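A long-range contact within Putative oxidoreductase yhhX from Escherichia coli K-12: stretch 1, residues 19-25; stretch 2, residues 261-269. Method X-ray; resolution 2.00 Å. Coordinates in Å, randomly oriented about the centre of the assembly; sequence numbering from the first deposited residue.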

# COMPACT_ATOMS: atom_id res chain seq x y z
N LEU A 19 24.32 -20.39 -15.75
CA LEU A 19 24.83 -21.01 -16.97
C LEU A 19 24.16 -20.61 -18.28
O LEU A 19 24.85 -20.38 -19.28
CB LEU A 19 24.83 -22.54 -16.79
CG LEU A 19 26.17 -23.18 -16.37
CD1 LEU A 19 27.04 -22.19 -15.60
CD2 LEU A 19 25.93 -24.43 -15.55
N PRO A 20 22.82 -20.51 -18.31
CA PRO A 20 22.18 -20.13 -19.57
C PRO A 20 22.73 -18.81 -20.12
O PRO A 20 22.85 -18.63 -21.33
CB PRO A 20 20.70 -20.01 -19.19
CG PRO A 20 20.55 -21.02 -18.08
CD PRO A 20 21.81 -20.77 -17.26
N TYR A 21 23.07 -17.91 -19.21
CA TYR A 21 23.59 -16.60 -19.57
C TYR A 21 25.10 -16.58 -19.81
O TYR A 21 25.59 -15.92 -20.73
CB TYR A 21 23.24 -15.60 -18.45
CG TYR A 21 21.75 -15.39 -18.30
CD1 TYR A 21 21.06 -14.54 -19.17
CD2 TYR A 21 21.03 -16.08 -17.34
CE1 TYR A 21 19.69 -14.38 -19.08
CE2 TYR A 21 19.65 -15.94 -17.24
CZ TYR A 21 18.99 -15.08 -18.11
OH TYR A 21 17.63 -14.94 -18.00
N VAL A 22 25.84 -17.31 -18.98
CA VAL A 22 27.28 -17.38 -19.11
C VAL A 22 27.70 -18.14 -20.35
O VAL A 22 28.65 -17.76 -21.03
CB VAL A 22 27.90 -18.03 -17.85
CG1 VAL A 22 29.41 -18.24 -18.05
CG2 VAL A 22 27.65 -17.12 -16.65
N LEU A 23 26.98 -19.23 -20.66
CA LEU A 23 27.31 -20.02 -21.84
C LEU A 23 26.94 -19.30 -23.13
O LEU A 23 27.26 -19.75 -24.23
CB LEU A 23 26.62 -21.39 -21.77
CG LEU A 23 26.95 -22.21 -20.51
CD1 LEU A 23 26.11 -23.49 -20.48
CD2 LEU A 23 28.45 -22.54 -20.50
N ASN A 24 26.24 -18.17 -23.01
CA ASN A 24 25.87 -17.38 -24.19
C ASN A 24 26.91 -16.28 -24.40
O ASN A 24 26.80 -15.46 -25.33
CB ASN A 24 24.49 -16.75 -23.99
CG ASN A 24 23.61 -16.86 -25.23
OD1 ASN A 24 24.04 -16.59 -26.35
ND2 ASN A 24 22.35 -17.25 -25.01
N ARG A 25 27.92 -16.25 -23.53
CA ARG A 25 28.99 -15.24 -23.61
C ARG A 25 30.36 -15.89 -23.71
O ARG A 25 31.31 -15.46 -23.04
CB ARG A 25 28.93 -14.33 -22.38
CG ARG A 25 27.59 -13.59 -22.21
CD ARG A 25 27.47 -12.87 -20.87
NE ARG A 25 26.15 -12.28 -20.66
CZ ARG A 25 25.62 -11.33 -21.43
NH1 ARG A 25 26.30 -10.86 -22.46
NH2 ARG A 25 24.40 -10.86 -21.18
N ILE A 261 13.28 -22.39 -22.66
CA ILE A 261 13.67 -21.49 -23.74
C ILE A 261 14.88 -20.75 -23.18
O ILE A 261 14.79 -20.06 -22.16
CB ILE A 261 12.56 -20.47 -24.07
CG1 ILE A 261 11.29 -21.21 -24.49
CG2 ILE A 261 13.02 -19.54 -25.18
CD1 ILE A 261 10.12 -20.29 -24.83
N MSE A 262 16.03 -20.91 -23.83
CA MSE A 262 17.26 -20.28 -23.35
C MSE A 262 17.51 -18.89 -23.92
O MSE A 262 16.95 -18.51 -24.95
CB MSE A 262 18.45 -21.19 -23.65
CG MSE A 262 18.40 -22.56 -22.97
SE MSE A 262 18.31 -22.51 -21.03
CE MSE A 262 16.47 -23.04 -20.77
N PRO A 263 18.38 -18.10 -23.25
CA PRO A 263 18.70 -16.75 -23.71
C PRO A 263 19.19 -16.74 -25.15
O PRO A 263 19.93 -17.63 -25.57
CB PRO A 263 19.79 -16.31 -22.74
CG PRO A 263 19.40 -17.01 -21.47
CD PRO A 263 19.06 -18.40 -21.98
N GLY A 264 18.77 -15.75 -25.92
CA GLY A 264 19.19 -15.66 -27.31
C GLY A 264 18.31 -16.42 -28.29
O GLY A 264 18.35 -16.15 -29.49
N GLU A 265 17.53 -17.37 -27.78
CA GLU A 265 16.64 -18.14 -28.64
C GLU A 265 15.40 -17.32 -28.97
O GLU A 265 14.94 -16.51 -28.17
CB GLU A 265 16.22 -19.44 -27.94
CG GLU A 265 17.29 -20.52 -27.96
CD GLU A 265 16.93 -21.73 -27.11
OE1 GLU A 265 15.74 -22.11 -27.07
OE2 GLU A 265 17.85 -22.31 -26.49
N PRO A 266 14.84 -17.52 -30.18
CA PRO A 266 13.65 -16.75 -30.55
C PRO A 266 12.52 -16.88 -29.52
O PRO A 266 12.20 -17.98 -29.07
CB PRO A 266 13.28 -17.33 -31.91
CG PRO A 266 13.78 -18.74 -31.83
CD PRO A 266 15.13 -18.56 -31.18
N GLY A 267 11.94 -15.75 -29.14
CA GLY A 267 10.85 -15.76 -28.18
C GLY A 267 11.26 -15.70 -26.72
O GLY A 267 10.39 -15.64 -25.84
N PHE A 268 12.56 -15.70 -26.44
CA PHE A 268 13.02 -15.66 -25.04
C PHE A 268 12.49 -14.42 -24.33
O PHE A 268 12.62 -13.30 -24.84
CB PHE A 268 14.55 -15.65 -24.96
CG PHE A 268 15.08 -15.73 -23.54
CD1 PHE A 268 14.95 -16.91 -22.80
CD2 PHE A 268 15.68 -14.63 -22.93
CE1 PHE A 268 15.40 -16.98 -21.47
CE2 PHE A 268 16.14 -14.69 -21.60
CZ PHE A 268 15.99 -15.87 -20.87
N ALA A 269 11.90 -14.62 -23.17
CA ALA A 269 11.36 -13.52 -22.38
C ALA A 269 10.39 -12.64 -23.16
O ALA A 269 10.33 -11.43 -22.94
CB ALA A 269 12.52 -12.68 -21.82

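Proline, which lacks a backbone N-H and carries a rigid ring, often serves packing better than hydrogen bonding, and this contact, whose touching residues lie at least 239 positions apart in the chain, illustrates the point. Apolar packing comes first. Pro-263 touches Pro-20, Tyr-21 and Asn-24, its CA-to-CB bond directed toward the first stretch, and it gives up 78 Å² to that stretch, more than any other residue here. Its CD sits 3.6 Å from CB of Pro-20, so the two proline rings touch through these atoms rather than stacking, while SE of selenomethionine Met-262 reaches to 3.9 Å from the same CB of Pro-20.

The aromatic contacts involve Tyr-21 and, across from it, Phe-268. CG of Pro-263 stands 3.8 Å from the centroid of the Tyr-21 ring and 22° off its normal, a CH-pi contact in which a proline C-H group can meet the pi cloud. Farther out, the phenol OH of Tyr-21 approaches CZ of Phe-268 at 3.4 Å, near the plane of the Phe-268 ring and at its edge.

Polar bonding is sparse. Asn-24 ND2 donates to the carbonyl O of Pro-263 at 2.5 Å, but the N-H...O angle of 123° makes the bond weak despite its shortness. That carbonyl is available within a type II turn, Met-262 to Glu-265, closed by Glu-265 N to Met-262 O at 3.1 Å.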